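Local coordinates for protein methyl-accepting chemotaxis sensory transducer (Anaeromyxobacter dehalogenans, PDB 4K08) that probably senses small molecules in the periplasm through a PAS-like Cache domain and passes the signal on to the chemotaxis machinery, at residues G20-Q25 with W133-G138; S55-V60 with V68-N73; N61-R66 with E95-V100. One frame throughout, in Å; residues are numbered along the deposited sequence.

Interaction 1 (G20-Q25 with W133-G138); sequences GLVEHQ and WGWVVG. With ZN (zinc ion), chain B.
Val22 projects from helix 5-30 as a forked bump, and Trp133, Trp135 and Val137 supply the hollow that receives it. With CG1 anti to the backbone N (chi1 171°), one methyl goes to the two indoles and the other is left for the valine. CG1 approaches both indoles obliquely, touching CZ3 of Trp133 at 4.0 Å and CE3 of Trp135 at 4.1 Å, so a single methyl closes the notch between two tryptophans. That notch is built by the indoles themselves: CE3 of Trp133 stands 3.5 Å above the plane of the Trp135 ring, offset toward its rim, while Trp135 CE3 lies at the edge of the Trp133 ring. The second methyl, Val22 CG2, faces Val137 CG2 at 4.3 Å in a looser contact. One turn further along the helix, Gln25 lays its CB against the edge of Trp133 at CH2 (4.3 Å), and its amide then leads away from the strand. Arg40 makes a cation-pi contact with Trp133, and Tyr130 meets the same indole edge-to-face. Gly134 and Trp135 both face Tyr130 in a G1 beta bulge, where strand 135-142 begins. On the solvent-exposed side of the helix, His24 NE2 binds a zinc ion at 2.1 Å, with a water as a further ligand. Every close approach between helix and strand is carbon to carbon, which implies that the long helix of this Cache domain is held on the sheet here by shape and by the burial of apolar surface.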
loop_
_atom_site.group_PDB
_atom_site.type_symbol
_atom_site.label_atom_id
_atom_site.label_comp_id
_atom_site.label_asym_id
_atom_site.label_seq_id
_atom_site.Cartn_x
_atom_site.Cartn_y
_atom_site.Cartn_z
ATOM N N GLY A 20 0.645 11.688 2.228
ATOM C CA GLY A 20 0.306 13.094 2.082
ATOM C C GLY A 20 -0.914 13.364 1.203
ATOM O O GLY A 20 -1.793 14.166 1.542
ATOM N N LEU A 21 -0.943 12.713 0.045
ATOM C CA LEU A 21 -2.060 12.785 -0.879
ATOM C C LEU A 21 -3.352 12.307 -0.215
ATOM O O LEU A 21 -4.395 12.962 -0.323
ATOM C CB LEU A 21 -1.686 11.931 -2.094
ATOM C CG LEU A 21 -2.580 11.251 -3.107
ATOM C CD1 LEU A 21 -1.595 10.432 -4.032
ATOM C CD2 LEU A 21 -3.634 10.365 -2.548
ATOM N N VAL A 22 -3.285 11.172 0.485
ATOM C CA VAL A 22 -4.453 10.680 1.208
ATOM C C VAL A 22 -4.897 11.666 2.342
ATOM O O VAL A 22 -6.093 12.041 2.399
ATOM C CB VAL A 22 -4.243 9.241 1.729
ATOM C CG1 VAL A 22 -5.398 8.857 2.672
ATOM C CG2 VAL A 22 -4.124 8.247 0.545
ATOM N N GLU A 23 -3.968 12.131 3.190
ATOM C CA GLU A 23 -4.344 13.078 4.260
ATOM C C GLU A 23 -4.967 14.327 3.671
ATOM O O GLU A 23 -5.957 14.814 4.184
ATOM C CB GLU A 23 -3.166 13.459 5.168
ATOM C CG GLU A 23 -2.676 12.305 6.038
ATOM C CD GLU A 23 -1.929 12.749 7.300
ATOM O OE1 GLU A 23 -1.535 13.939 7.378
ATOM O OE2 GLU A 23 -1.744 11.898 8.211
ATOM N N HIS A 24 -4.410 14.821 2.565
ATOM C CA HIS A 24 -4.922 16.035 1.921
ATOM C C HIS A 24 -6.392 15.920 1.547
ATOM O O HIS A 24 -7.172 16.857 1.768
ATOM C CB HIS A 24 -4.118 16.383 0.655
ATOM C CG HIS A 24 -4.378 17.767 0.147
ATOM N ND1 HIS A 24 -4.167 18.895 0.919
ATOM C CD2 HIS A 24 -4.861 18.205 -1.042
ATOM C CE1 HIS A 24 -4.488 19.967 0.220
ATOM N NE2 HIS A 24 -4.921 19.579 -0.970
ATOM N N GLN A 25 -6.771 14.774 0.971
ATOM C CA GLN A 25 -8.172 14.529 0.608
ATOM C C GLN A 25 -9.059 14.400 1.863
ATOM O O GLN A 25 -10.156 14.974 1.914
ATOM C CB GLN A 25 -8.308 13.290 -0.300
ATOM C CG GLN A 25 -7.711 13.480 -1.682
ATOM C CD GLN A 25 -8.266 14.737 -2.375
ATOM O OE1 GLN A 25 -9.479 14.993 -2.375
ATOM N NE2 GLN A 25 -7.372 15.535 -2.944
ATOM N N TRP A 133 -10.036 6.390 7.813
ATOM C CA TRP A 133 -10.753 5.566 6.844
ATOM C C TRP A 133 -10.418 4.093 7.004
ATOM O O TRP A 133 -10.925 3.244 6.252
ATOM C CB TRP A 133 -10.398 5.983 5.402
ATOM C CG TRP A 133 -10.906 7.361 5.022
ATOM C CD1 TRP A 133 -11.873 8.104 5.668
ATOM C CD2 TRP A 133 -10.466 8.145 3.902
ATOM N NE1 TRP A 133 -12.048 9.317 5.015
ATOM C CE2 TRP A 133 -11.208 9.363 3.923
ATOM C CE3 TRP A 133 -9.509 7.938 2.879
ATOM C CZ2 TRP A 133 -11.034 10.371 2.962
ATOM C CZ3 TRP A 133 -9.326 8.947 1.916
ATOM C CH2 TRP A 133 -10.086 10.169 1.980
ATOM N N GLY A 134 -9.563 3.788 7.970
ATOM C CA GLY A 134 -9.149 2.410 8.203
ATOM C C GLY A 134 -8.331 1.892 7.010
ATOM O O GLY A 134 -8.426 0.708 6.661
ATOM N N TRP A 135 -7.564 2.775 6.356
ATOM C CA TRP A 135 -6.738 2.381 5.204
ATOM C C TRP A 135 -5.286 2.060 5.572
ATOM O O TRP A 135 -4.699 2.687 6.465
ATOM C CB TRP A 135 -6.683 3.515 4.165
ATOM C CG TRP A 135 -7.898 3.604 3.349
ATOM C CD1 TRP A 135 -9.053 2.892 3.508
ATOM C CD2 TRP A 135 -8.082 4.426 2.214
ATOM N NE1 TRP A 135 -9.959 3.242 2.535
ATOM C CE2 TRP A 135 -9.375 4.176 1.719
ATOM C CE3 TRP A 135 -7.255 5.343 1.541
ATOM C CZ2 TRP A 135 -9.887 4.839 0.584
ATOM C CZ3 TRP A 135 -7.755 5.993 0.427
ATOM C CH2 TRP A 135 -9.067 5.748 -0.032
ATOM N N VAL A 136 -4.708 1.126 4.824
ATOM C CA VAL A 136 -3.272 0.914 4.825
ATOM C C VAL A 136 -2.808 1.238 3.413
ATOM O O VAL A 136 -3.386 0.723 2.472
ATOM C CB VAL A 136 -2.922 -0.562 5.144
ATOM C CG1 VAL A 136 -1.384 -0.834 4.987
ATOM C CG2 VAL A 136 -3.416 -0.912 6.571
ATOM N N VAL A 137 -1.806 2.094 3.264
ATOM C CA VAL A 137 -1.286 2.449 1.927
ATOM C C VAL A 137 0.159 1.952 1.846
ATOM O O VAL A 137 0.927 2.126 2.813
ATOM C CB VAL A 137 -1.322 3.988 1.704
ATOM C CG1 VAL A 137 -0.933 4.336 0.254
ATOM C CG2 VAL A 137 -2.717 4.526 2.053
ATOM N N GLY A 138 0.524 1.282 0.752
ATOM C CA GLY A 138 1.835 0.647 0.690
ATOM C C GLY A 138 2.477 0.756 -0.680
ATOM O O GLY A 138 1.794 1.021 -1.684
HETATM ZN ZN ZN B . -4.619 21.080 -2.355
HETATM O O HOH W 1 -6.222 22.528 -1.206
#

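Interaction 2 (S55-V60 with V68-N73); sequences SEYFWV and VMHPTN. With ACT (acetate ion), chain C.
Tyr57 and His70 converge on one oxygen of a bound acetate, probably from the crystallisation liquor: Tyr57 OH donates to ACT O at 2.5 Å and His70 NE2 to the same atom at 2.7 Å. Lys123 and Tyr110 also hydrogen-bond the ion. The far side of the imidazole is held as well, since Asn73 N donates to His70 ND1 (3.0 Å). Along the backbone, Val60 N gives a nearly straight bond to Met69 O (2.8 Å, 164°), while Val60 O accepts from both Met69 N and Val68 N, which reach it from the same face of its plane. This doubling is a classic beta bulge. Farther out, the acetate methyl lies 3.5 Å above the Trp59 ring, over its centre. One face of the Tyr57 ring receives Thr72, whose CG2 makes a CH-pi contact 4.1 Å from the centroid. Pro71 CG packs on Tyr57 CD1 at 3.6 Å. The aromatic cluster of Tyr57, Trp59 and His70 thus lines the acetate site, which may mark the ligand pocket of this Cache sensor. Around the hairpin of strands 59-62 and 67-69, helix 36-49 covers Val60 and Met69 through Leu47 and Leu44, Trp59 pairs with Gly138 of strand 135-142, and Tyr110 and Trp112 of strand 105-113 close on the aromatic side.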
loop_
_atom_site.group_PDB
_atom_site.type_symbol
_atom_site.label_atom_id
_atom_site.label_comp_id
_atom_site.label_asym_id
_atom_site.label_seq_id
_atom_site.Cartn_x
_atom_site.Cartn_y
_atom_site.Cartn_z
ATOM N N SER A 55 7.683 1.391 -13.185
ATOM C CA SER A 55 6.472 0.625 -12.981
ATOM C C SER A 55 6.179 0.353 -11.483
ATOM O O SER A 55 5.261 -0.398 -11.160
ATOM C CB SER A 55 6.607 -0.683 -13.779
ATOM O OG SER A 55 7.561 -1.500 -13.086
ATOM N N GLU A 56 6.924 0.973 -10.569
ATOM C CA GLU A 56 6.628 0.781 -9.149
ATOM C C GLU A 56 5.256 1.411 -8.825
ATOM O O GLU A 56 4.880 2.484 -9.378
ATOM C CB GLU A 56 7.691 1.391 -8.219
ATOM C CG GLU A 56 9.150 1.092 -8.592
ATOM C CD GLU A 56 9.563 -0.393 -8.500
ATOM O OE1 GLU A 56 8.806 -1.295 -8.018
ATOM O OE2 GLU A 56 10.705 -0.638 -8.927
ATOM N N TYR A 57 4.512 0.785 -7.914
ATOM C CA TYR A 57 3.106 1.183 -7.724
ATOM C C TYR A 57 2.675 1.172 -6.246
ATOM O O TYR A 57 3.401 0.639 -5.363
ATOM C CB TYR A 57 2.221 0.235 -8.530
ATOM C CG TYR A 57 2.298 -1.187 -7.959
ATOM C CD1 TYR A 57 1.458 -1.593 -6.914
ATOM C CD2 TYR A 57 3.223 -2.108 -8.485
ATOM C CE1 TYR A 57 1.559 -2.914 -6.365
ATOM C CE2 TYR A 57 3.321 -3.418 -7.975
ATOM C CZ TYR A 57 2.492 -3.810 -6.917
ATOM O OH TYR A 57 2.627 -5.095 -6.454
ATOM N N PHE A 58 1.477 1.718 -5.987
ATOM C CA PHE A 58 0.903 1.796 -4.634
ATOM C C PHE A 58 -0.314 0.875 -4.587
ATOM O O PHE A 58 -0.954 0.727 -5.603
ATOM C CB PHE A 58 0.422 3.237 -4.315
ATOM C CG PHE A 58 1.524 4.279 -4.374
ATOM C CD1 PHE A 58 2.411 4.443 -3.308
ATOM C CD2 PHE A 58 1.701 5.070 -5.515
ATOM C CE1 PHE A 58 3.447 5.382 -3.384
ATOM C CE2 PHE A 58 2.701 6.006 -5.590
ATOM C CZ PHE A 58 3.589 6.166 -4.522
ATOM N N TRP A 59 -0.689 0.335 -3.421
ATOM C CA TRP A 59 -1.985 -0.312 -3.283
ATOM C C TRP A 59 -2.596 0.176 -1.975
ATOM O O TRP A 59 -1.918 0.740 -1.129
ATOM C CB TRP A 59 -1.866 -1.871 -3.212
ATOM C CG TRP A 59 -1.288 -2.317 -1.856
ATOM C CD1 TRP A 59 -1.998 -2.612 -0.681
ATOM C CD2 TRP A 59 0.102 -2.462 -1.516
ATOM N NE1 TRP A 59 -1.120 -2.963 0.328
ATOM C CE2 TRP A 59 0.165 -2.834 -0.125
ATOM C CE3 TRP A 59 1.298 -2.305 -2.229
ATOM C CZ2 TRP A 59 1.376 -3.069 0.539
ATOM C CZ3 TRP A 59 2.539 -2.557 -1.548
ATOM C CH2 TRP A 59 2.554 -2.929 -0.183
ATOM N N VAL A 60 -3.890 -0.060 -1.809
ATOM C CA VAL A 60 -4.565 0.288 -0.592
ATOM C C VAL A 60 -5.344 -0.931 -0.119
ATOM O O VAL A 60 -6.091 -1.540 -0.894
ATOM C CB VAL A 60 -5.563 1.461 -0.804
ATOM C CG1 VAL A 60 -6.316 1.733 0.548
ATOM C CG2 VAL A 60 -4.836 2.721 -1.345
ATOM N N VAL A 68 -8.826 -2.680 -1.000
ATOM C CA VAL A 68 -9.580 -1.507 -1.487
ATOM C C VAL A 68 -9.245 -1.229 -2.961
ATOM O O VAL A 68 -10.169 -1.128 -3.768
ATOM C CB VAL A 68 -9.304 -0.249 -0.637
ATOM C CG1 VAL A 68 -10.090 1.005 -1.175
ATOM C CG2 VAL A 68 -9.701 -0.502 0.827
HETATM N N MSE A 69 -7.950 -1.120 -3.292
HETATM C CA MSE A 69 -7.486 -0.846 -4.658
HETATM C C MSE A 69 -6.078 -1.368 -4.864
HETATM O O MSE A 69 -5.138 -0.910 -4.198
HETATM C CB MSE A 69 -7.476 0.677 -4.949
HETATM C CG MSE A 69 -7.422 1.051 -6.424
HETATM SE SE MSE A 69 -5.605 0.848 -7.180
HETATM C CE MSE A 69 -4.762 2.051 -5.919
ATOM N N HIS A 70 -5.956 -2.294 -5.815
ATOM C CA HIS A 70 -4.669 -2.822 -6.226
ATOM C C HIS A 70 -4.572 -2.606 -7.739
ATOM O O HIS A 70 -5.389 -3.105 -8.489
ATOM C CB HIS A 70 -4.501 -4.318 -5.874
ATOM C CG HIS A 70 -3.064 -4.751 -5.854
ATOM N ND1 HIS A 70 -2.297 -4.849 -7.009
ATOM C CD2 HIS A 70 -2.241 -5.060 -4.823
ATOM C CE1 HIS A 70 -1.069 -5.228 -6.682
ATOM N NE2 HIS A 70 -0.992 -5.329 -5.364
ATOM N N PRO A 71 -3.575 -1.836 -8.178
ATOM C CA PRO A 71 -3.528 -1.424 -9.602
ATOM C C PRO A 71 -2.951 -2.482 -10.542
ATOM O O PRO A 71 -3.255 -2.421 -11.735
ATOM C CB PRO A 71 -2.633 -0.170 -9.578
ATOM C CG PRO A 71 -1.645 -0.461 -8.389
ATOM C CD PRO A 71 -2.495 -1.234 -7.363
ATOM N N THR A 72 -2.104 -3.419 -10.067
ATOM C CA THR A 72 -1.528 -4.384 -11.011
ATOM C C THR A 72 -2.170 -5.765 -10.853
ATOM O O THR A 72 -2.071 -6.587 -11.754
ATOM C CB THR A 72 0.001 -4.517 -10.829
ATOM O OG1 THR A 72 0.276 -4.952 -9.485
ATOM C CG2 THR A 72 0.681 -3.231 -11.079
ATOM N N ASN A 73 -2.833 -6.000 -9.720
ATOM C CA ASN A 73 -3.618 -7.218 -9.516
ATOM C C ASN A 73 -5.060 -6.824 -9.092
ATOM O O ASN A 73 -5.518 -7.175 -7.984
ATOM C CB ASN A 73 -2.972 -8.106 -8.432
ATOM C CG ASN A 73 -1.580 -8.635 -8.845
ATOM O OD1 ASN A 73 -0.525 -8.067 -8.491
ATOM N ND2 ASN A 73 -1.591 -9.703 -9.624
HETATM C C ACT C . 1.890 -5.773 -3.122
HETATM O O ACT C . 1.433 -5.564 -4.308
HETATM O OXT ACT C . 3.135 -5.743 -2.945
HETATM C CH3 ACT C . 1.003 -6.049 -1.899
HETATM O O HOH W 2 2.329 -6.878 -9.322
#

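Interaction 3 (N61-R66 with E95-V100); sequences NDLEPR and EFVRTV
Val97 meets the loop after strand 59-62 with both methyls, its chi1 of 164° setting CG1 anti to the backbone N and CG2 anti to the carbonyl carbon. CG2 packs on Pro65 CB at 3.7 Å and on Asp62 O, while CG1 lies 3.6 Å from Leu63 O and also touches Leu63 CD2. The same leucine methyl reaches Val100 CG2 at 4.3 Å, one helical turn on. At the strand end, Asn61 has CG between the backbone N and the carbonyl carbon (chi1 65°), and its OD1 comes to the edge of the Phe96 ring at CD2, 3.9 Å away. The amide is held at both ends: ND2 donates to Asp62 O at 2.9 Å, and OD1 accepts from Trp59 NE1. The loop is braced from within, as Asp62 OD1 takes Glu64 N from above the carboxylate plane in an Asx turn and Arg66 grips Glu64 side-on through NE and NH2. A cis peptide precedes Pro65. The side chain of Phe96, which also meets Trp59 and Tyr110, is about 4 Å from the bound acetate. Helix 92-103 thus packs against the turn of a beta hairpin, flanking the probable ligand pocket of this PAS-like Cache domain.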
loop_
_atom_site.group_PDB
_atom_site.type_symbol
_atom_site.label_atom_id
_atom_site.label_comp_id
_atom_site.label_asym_id
_atom_site.label_seq_id
_atom_site.Cartn_x
_atom_site.Cartn_y
_atom_site.Cartn_z
ATOM N N ASN A 61 -5.176 -1.298 1.146
ATOM C CA ASN A 61 -6.096 -2.257 1.744
ATOM C C ASN A 61 -6.641 -1.709 3.062
ATOM O O ASN A 61 -6.112 -0.729 3.558
ATOM C CB ASN A 61 -5.461 -3.657 1.918
ATOM C CG ASN A 61 -4.288 -3.671 2.902
ATOM O OD1 ASN A 61 -3.122 -3.523 2.508
ATOM N ND2 ASN A 61 -4.593 -3.875 4.186
ATOM N N ASP A 62 -7.689 -2.332 3.605
ATOM C CA ASP A 62 -8.236 -1.862 4.900
ATOM C C ASP A 62 -7.838 -2.814 6.013
ATOM O O ASP A 62 -6.979 -3.707 5.812
ATOM C CB ASP A 62 -9.774 -1.647 4.901
ATOM C CG ASP A 62 -10.583 -2.948 4.724
ATOM O OD1 ASP A 62 -10.096 -4.088 5.004
ATOM O OD2 ASP A 62 -11.748 -2.819 4.272
ATOM N N LEU A 63 -8.444 -2.627 7.185
ATOM C CA LEU A 63 -7.951 -3.301 8.386
ATOM C C LEU A 63 -8.515 -4.699 8.607
ATOM O O LEU A 63 -8.029 -5.424 9.468
ATOM C CB LEU A 63 -8.190 -2.405 9.625
ATOM C CG LEU A 63 -7.448 -1.053 9.522
ATOM C CD1 LEU A 63 -7.795 -0.179 10.719
ATOM C CD2 LEU A 63 -5.934 -1.227 9.394
ATOM N N GLU A 64 -9.511 -5.097 7.819
ATOM C CA GLU A 64 -10.087 -6.435 7.939
ATOM C C GLU A 64 -9.035 -7.584 7.961
ATOM O O GLU A 64 -9.115 -8.434 8.837
ATOM C CB GLU A 64 -11.177 -6.667 6.872
ATOM C CG GLU A 64 -12.007 -7.954 7.085
ATOM C CD GLU A 64 -13.156 -8.102 6.084
ATOM O OE1 GLU A 64 -13.535 -7.092 5.420
ATOM O OE2 GLU A 64 -13.668 -9.234 5.943
ATOM N N PRO A 65 -8.038 -7.614 7.029
ATOM C CA PRO A 65 -7.756 -6.770 5.843
ATOM C C PRO A 65 -8.536 -7.207 4.630
ATOM O O PRO A 65 -8.727 -8.389 4.401
ATOM C CB PRO A 65 -6.253 -6.961 5.577
ATOM C CG PRO A 65 -5.940 -8.418 6.088
ATOM C CD PRO A 65 -6.997 -8.649 7.264
ATOM N N ARG A 66 -8.987 -6.222 3.849
ATOM C CA ARG A 66 -9.696 -6.462 2.623
ATOM C C ARG A 66 -9.107 -5.473 1.575
ATOM O O ARG A 66 -8.767 -4.335 1.926
ATOM C CB ARG A 66 -11.206 -6.225 2.819
ATOM C CG ARG A 66 -12.115 -6.449 1.559
ATOM C CD ARG A 66 -13.666 -6.460 1.978
ATOM N NE ARG A 66 -13.998 -7.603 2.856
ATOM C CZ ARG A 66 -14.455 -8.774 2.413
ATOM N NH1 ARG A 66 -14.630 -8.978 1.108
ATOM N NH2 ARG A 66 -14.769 -9.757 3.270
ATOM N N GLU A 95 0.087 -9.105 8.241
ATOM C CA GLU A 95 1.283 -8.494 8.820
ATOM C C GLU A 95 1.334 -6.972 8.586
ATOM O O GLU A 95 1.822 -6.230 9.434
ATOM C CB GLU A 95 2.558 -9.198 8.335
ATOM C CG GLU A 95 2.756 -10.591 8.949
ATOM C CD GLU A 95 2.845 -10.562 10.480
ATOM O OE1 GLU A 95 3.801 -9.933 10.993
ATOM O OE2 GLU A 95 1.956 -11.140 11.165
ATOM N N PHE A 96 0.818 -6.496 7.455
ATOM C CA PHE A 96 0.686 -5.043 7.249
ATOM C C PHE A 96 -0.206 -4.420 8.332
ATOM O O PHE A 96 0.101 -3.369 8.881
ATOM C CB PHE A 96 0.034 -4.710 5.901
ATOM C CG PHE A 96 0.814 -5.173 4.698
ATOM C CD1 PHE A 96 2.165 -5.467 4.784
ATOM C CD2 PHE A 96 0.188 -5.259 3.451
ATOM C CE1 PHE A 96 2.868 -5.886 3.654
ATOM C CE2 PHE A 96 0.888 -5.688 2.319
ATOM C CZ PHE A 96 2.229 -5.985 2.423
ATOM N N VAL A 97 -1.349 -5.053 8.563
ATOM C CA VAL A 97 -2.341 -4.502 9.488
ATOM C C VAL A 97 -1.764 -4.498 10.905
ATOM O O VAL A 97 -1.919 -3.504 11.621
ATOM C CB VAL A 97 -3.717 -5.255 9.408
ATOM C CG1 VAL A 97 -4.654 -4.954 10.677
ATOM C CG2 VAL A 97 -4.385 -4.940 8.091
ATOM N N ARG A 98 -1.069 -5.578 11.292
ATOM C CA ARG A 98 -0.422 -5.638 12.618
ATOM C C ARG A 98 0.648 -4.567 12.765
ATOM O O ARG A 98 0.756 -3.928 13.789
ATOM C CB ARG A 98 0.214 -7.008 12.888
ATOM C CG ARG A 98 -0.772 -8.130 13.183
ATOM C CD ARG A 98 -0.041 -9.339 13.820
ATOM N NE ARG A 98 -0.045 -10.506 12.942
ATOM C CZ ARG A 98 -1.161 -11.155 12.578
ATOM N NH1 ARG A 98 -1.084 -12.222 11.743
ATOM N NH2 ARG A 98 -2.367 -10.723 13.034
ATOM N N THR A 99 1.428 -4.362 11.713
ATOM C CA THR A 99 2.497 -3.373 11.725
ATOM C C THR A 99 1.956 -1.956 11.873
ATOM O O THR A 99 2.509 -1.164 12.635
ATOM C CB THR A 99 3.290 -3.432 10.398
ATOM O OG1 THR A 99 3.826 -4.750 10.243
ATOM C CG2 THR A 99 4.413 -2.395 10.372
ATOM N N VAL A 100 0.918 -1.590 11.114
ATOM C CA VAL A 100 0.442 -0.216 11.214
ATOM C C VAL A 100 -0.382 -0.074 12.516
ATOM O O VAL A 100 -0.305 0.963 13.157
ATOM C CB VAL A 100 -0.394 0.300 10.011
ATOM C CG1 VAL A 100 0.387 0.089 8.613
ATOM C CG2 VAL A 100 -1.771 -0.327 10.000
#

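How the interactions relate
All three contacts gather on one antiparallel sheet, with centres 13 to 15 Å apart. Strand 59-62 serves interactions 2 and 3 directly, and its neighbour 135-142 carries interaction 1, joined to it through the backbone pairs Gly138 with Trp59 and Val136 with Asn61. Along the chain, interaction 1 closes a long loop within which the other two are nested, and those two alternate their segments. The indole of Trp59 links them, packing CZ2 against Phe96 CE2 at 3.2 Å. The long helix 5-30 and helix 92-103 therefore meet a shared sheet that helps to line the acetate site, so that the sheet joins the long helix to the probable ligand site within one Cache domain.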